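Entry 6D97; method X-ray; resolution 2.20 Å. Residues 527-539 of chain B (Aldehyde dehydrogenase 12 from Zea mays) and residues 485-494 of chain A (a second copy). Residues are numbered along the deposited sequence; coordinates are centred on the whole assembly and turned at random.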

# COMPACT_ATOMS: atom_id res chain seq x y z
N HIS B 527 -1.81 -6.44 -14.28
CA HIS B 527 -1.70 -7.38 -13.17
C HIS B 527 -1.48 -8.79 -13.70
O HIS B 527 -2.12 -9.21 -14.67
CB HIS B 527 -2.96 -7.34 -12.31
CG HIS B 527 -2.91 -8.25 -11.13
ND1 HIS B 527 -2.48 -7.83 -9.89
CD2 HIS B 527 -3.22 -9.56 -11.00
CE1 HIS B 527 -2.54 -8.84 -9.04
NE2 HIS B 527 -2.98 -9.90 -9.69
N ARG B 528 -0.55 -9.51 -13.08
CA ARG B 528 -0.42 -10.94 -13.28
C ARG B 528 -0.40 -11.62 -11.92
O ARG B 528 0.43 -11.29 -11.07
CB ARG B 528 0.83 -11.32 -14.07
CG ARG B 528 0.81 -12.80 -14.44
CD ARG B 528 2.08 -13.31 -15.09
NE ARG B 528 1.93 -14.71 -15.48
CZ ARG B 528 2.90 -15.47 -15.99
NH1 ARG B 528 4.11 -14.97 -16.17
NH2 ARG B 528 2.66 -16.73 -16.31
N GLU B 529 -1.30 -12.58 -11.74
CA GLU B 529 -1.37 -13.36 -10.52
C GLU B 529 -0.63 -14.67 -10.73
O GLU B 529 -0.90 -15.39 -11.70
CB GLU B 529 -2.82 -13.62 -10.11
CG GLU B 529 -3.01 -14.20 -8.72
CD GLU B 529 -2.80 -13.17 -7.63
OE1 GLU B 529 -2.68 -11.98 -7.96
OE2 GLU B 529 -2.74 -13.55 -6.44
N ILE B 530 0.32 -14.96 -9.85
CA ILE B 530 1.04 -16.23 -9.84
C ILE B 530 0.78 -16.89 -8.50
O ILE B 530 1.14 -16.33 -7.45
CB ILE B 530 2.55 -16.03 -10.07
CG1 ILE B 530 2.79 -15.42 -11.45
CG2 ILE B 530 3.28 -17.36 -9.94
CD1 ILE B 530 4.25 -15.09 -11.71
N ILE B 531 0.17 -18.06 -8.53
CA ILE B 531 -0.25 -18.77 -7.32
C ILE B 531 0.65 -19.99 -7.17
O ILE B 531 0.55 -20.95 -7.95
CB ILE B 531 -1.73 -19.18 -7.37
CG1 ILE B 531 -2.63 -17.98 -7.64
CG2 ILE B 531 -2.13 -19.86 -6.08
CD1 ILE B 531 -2.97 -17.78 -9.11
N TYR B 532 1.51 -19.98 -6.16
CA TYR B 532 2.33 -21.14 -5.85
C TYR B 532 1.53 -22.14 -5.03
O TYR B 532 0.78 -21.77 -4.12
CB TYR B 532 3.60 -20.73 -5.11
CG TYR B 532 4.54 -19.90 -5.95
CD1 TYR B 532 5.28 -20.49 -6.97
CD2 TYR B 532 4.70 -18.54 -5.72
CE1 TYR B 532 6.15 -19.75 -7.75
CE2 TYR B 532 5.57 -17.78 -6.49
CZ TYR B 532 6.29 -18.39 -7.50
OH TYR B 532 7.15 -17.65 -8.27
N ASP B 533 1.68 -23.43 -5.37
CA ASP B 533 0.99 -24.54 -4.70
C ASP B 533 1.95 -25.74 -4.78
O ASP B 533 1.79 -26.65 -5.60
CB ASP B 533 -0.37 -24.85 -5.32
CG ASP B 533 -1.40 -25.26 -4.29
OD1 ASP B 533 -0.99 -25.74 -3.21
OD2 ASP B 533 -2.61 -25.11 -4.56
N VAL B 534 2.96 -25.73 -3.92
CA VAL B 534 4.08 -26.66 -4.05
C VAL B 534 3.89 -27.96 -3.28
O VAL B 534 4.67 -28.90 -3.46
CB VAL B 534 5.40 -26.02 -3.59
CG1 VAL B 534 5.68 -24.77 -4.40
CG2 VAL B 534 5.34 -25.70 -2.10
N GLY B 535 2.88 -28.04 -2.42
CA GLY B 535 2.70 -29.20 -1.58
C GLY B 535 3.11 -28.94 -0.14
O GLY B 535 3.34 -27.79 0.25
N PRO B 536 3.24 -30.00 0.67
CA PRO B 536 3.07 -31.42 0.35
C PRO B 536 1.64 -31.81 0.02
O PRO B 536 0.71 -31.17 0.51
CB PRO B 536 3.52 -32.12 1.64
CG PRO B 536 3.27 -31.10 2.71
CD PRO B 536 3.66 -29.81 2.07
N VAL B 537 1.47 -32.82 -0.82
CA VAL B 537 0.16 -33.44 -1.00
C VAL B 537 -0.21 -34.03 0.35
O VAL B 537 0.55 -34.84 0.90
CB VAL B 537 0.19 -34.52 -2.10
CG1 VAL B 537 -1.06 -35.38 -2.02
CG2 VAL B 537 0.30 -33.87 -3.46
N PRO B 538 -1.34 -33.62 0.94
CA PRO B 538 -1.60 -33.97 2.34
C PRO B 538 -1.62 -35.47 2.58
O PRO B 538 -1.91 -36.27 1.69
CB PRO B 538 -2.98 -33.34 2.61
CG PRO B 538 -3.07 -32.22 1.63
CD PRO B 538 -2.34 -32.68 0.40
N GLU B 539 -1.27 -35.83 3.82
CA GLU B 539 -1.43 -37.20 4.29
C GLU B 539 -2.86 -37.69 4.07
O GLU B 539 -3.07 -38.82 3.61
CB GLU B 539 -1.06 -37.24 5.77
CG GLU B 539 -0.93 -38.60 6.42
CD GLU B 539 -0.59 -38.49 7.89
OE1 GLU B 539 0.53 -38.05 8.22
OE2 GLU B 539 -1.47 -38.79 8.73
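Chain A (485-494) TTYAGIRART

The contact is an intersubunit sheet, and its strongest polar element is a ladder of backbone hydrogen bonds between two parallel strands. Thr A486 N donates to Glu B529 O at 2.9 Å, and Thr A486 O accepts from Ile B531 N at 2.8 Å. The pattern repeats two residues on: Ala A488 N reaches Ile B531 O at 2.8 Å, and Ala A488 O receives Asp B533 N at 2.8 Å. Chain A thus spends both polar atoms of every second residue on chain B, the usual logic of parallel pairing. The strand of chain A, residues 485 to 488, runs in the direction of B527 to B533 at 22° (signed crossing angle -22°), with the axes 4.5 Å apart at closest approach. Glu B529 pairs with Thr A485, Ile B530 with Thr A486, Ile B531 with Tyr A487 and Tyr B532 with Ala A488, at CA-CA distances between 4.5 and 4.9 Å.

Beyond Ala A488 the chain leaves the extended form in a type I turn from Gly A489 to Ala A492, closed by Ala A492 N to Gly A489 O at 3.0 Å. The turn still serves the ladder, because Arg A491 N donates to Asp B533 O at 3.0 Å. Gly A489 lies at phi/psi 138/168, angles that by themselves call for glycine, and a CB there would also clash with Asp B533 O and Val B534 N.

Side chains reinforce both ends. Arg B528, extended with all of chi1 to chi3 in t, places NH2 2.9 Å from Thr A486 OG1 in a hydrogen bond near the guanidinium plane. At the turn, Asp B533 OD2 forms a long salt bridge with Arg A493 NH1, 3.8 Å away; a water bridges the two groups and also donates to Arg A491 O.

Arg A491 has the largest area covered by the other stretch. Its guanidinium is sandwiched: Pro B538 CD lies over one face, 3.5 Å from Arg A491 NH1, while Asp B533 OD1 lies over the opposite face, 4.1 Å from Arg A491 NE, contributing charge alone. The aliphatic part packs too, with Arg A491 CD 3.7 Å from Gly B535 CA.

Apolar packing follows the register. On one side of the sheet Ile B531 CB touches Tyr A487 CD2 at 3.6 Å, and Ile B531 CD1 sits over the tyrosine ring, 3.9 Å from its centroid. On the other, Tyr B532 CD1 meets Ala A488 CB at 3.9 Å.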

# COMPACT_ATOMS: atom_id res chain seq x y z
N THR A 485 -3.54 -15.53 -14.67
CA THR A 485 -3.81 -16.34 -13.48
C THR A 485 -3.07 -17.66 -13.65
O THR A 485 -3.64 -18.66 -14.11
CB THR A 485 -5.30 -16.56 -13.26
OG1 THR A 485 -5.99 -15.32 -13.43
CG2 THR A 485 -5.53 -17.08 -11.86
N THR A 486 -1.80 -17.67 -13.26
CA THR A 486 -0.92 -18.81 -13.46
C THR A 486 -0.62 -19.47 -12.12
O THR A 486 -0.22 -18.80 -11.16
CB THR A 486 0.38 -18.36 -14.13
OG1 THR A 486 0.08 -17.76 -15.39
CG2 THR A 486 1.29 -19.56 -14.35
N TYR A 487 -0.80 -20.79 -12.07
CA TYR A 487 -0.50 -21.58 -10.89
C TYR A 487 0.80 -22.35 -11.12
O TYR A 487 1.04 -22.85 -12.21
CB TYR A 487 -1.63 -22.56 -10.57
CG TYR A 487 -2.98 -21.91 -10.33
CD1 TYR A 487 -3.74 -21.41 -11.38
CD2 TYR A 487 -3.51 -21.81 -9.04
CE1 TYR A 487 -4.97 -20.83 -11.17
CE2 TYR A 487 -4.75 -21.23 -8.82
CZ TYR A 487 -5.47 -20.74 -9.89
OH TYR A 487 -6.70 -20.16 -9.67
N ALA A 488 1.63 -22.43 -10.08
CA ALA A 488 2.96 -23.02 -10.20
C ALA A 488 3.24 -23.89 -8.98
O ALA A 488 3.08 -23.44 -7.84
CB ALA A 488 4.04 -21.94 -10.34
N GLY A 489 3.68 -25.11 -9.22
CA GLY A 489 3.91 -26.07 -8.16
C GLY A 489 3.40 -27.43 -8.58
O GLY A 489 2.71 -27.54 -9.59
N ILE A 490 3.74 -28.48 -7.82
CA ILE A 490 3.28 -29.81 -8.20
C ILE A 490 1.76 -29.93 -8.07
O ILE A 490 1.16 -30.79 -8.72
CB ILE A 490 4.00 -30.89 -7.37
CG1 ILE A 490 4.04 -32.21 -8.15
CG2 ILE A 490 3.32 -31.09 -6.03
CD1 ILE A 490 4.81 -32.12 -9.46
N ARG A 491 1.13 -29.07 -7.27
CA ARG A 491 -0.32 -29.05 -7.12
C ARG A 491 -0.98 -27.99 -7.99
O ARG A 491 -2.13 -27.62 -7.74
CB ARG A 491 -0.69 -28.84 -5.65
CG ARG A 491 -0.19 -29.94 -4.73
CD ARG A 491 -0.55 -29.68 -3.27
NE ARG A 491 -1.99 -29.73 -3.03
CZ ARG A 491 -2.55 -29.62 -1.83
NH1 ARG A 491 -1.79 -29.44 -0.76
NH2 ARG A 491 -3.87 -29.68 -1.71
N ALA A 492 -0.27 -27.50 -9.01
CA ALA A 492 -0.81 -26.45 -9.86
C ALA A 492 -2.01 -26.95 -10.66
O ALA A 492 -2.05 -28.10 -11.10
CB ALA A 492 0.27 -25.91 -10.80
N ARG A 493 -2.98 -26.06 -10.84
CA ARG A 493 -4.21 -26.33 -11.57
C ARG A 493 -4.46 -25.17 -12.52
O ARG A 493 -3.79 -24.14 -12.48
CB ARG A 493 -5.39 -26.50 -10.60
CG ARG A 493 -5.66 -25.26 -9.74
CD ARG A 493 -6.53 -25.58 -8.54
NE ARG A 493 -7.20 -24.38 -8.04
CZ ARG A 493 -6.70 -23.56 -7.13
NH1 ARG A 493 -5.51 -23.80 -6.60
NH2 ARG A 493 -7.39 -22.49 -6.75
N THR A 494 -5.45 -25.34 -13.41
CA THR A 494 -5.88 -24.23 -14.25
C THR A 494 -7.21 -23.63 -13.82
O THR A 494 -7.48 -22.47 -14.15
CB THR A 494 -5.99 -24.66 -15.72
OG1 THR A 494 -7.08 -25.57 -15.88
CG2 THR A 494 -4.70 -25.33 -16.17
O HOH W 1 -3.41 -25.12 -7.29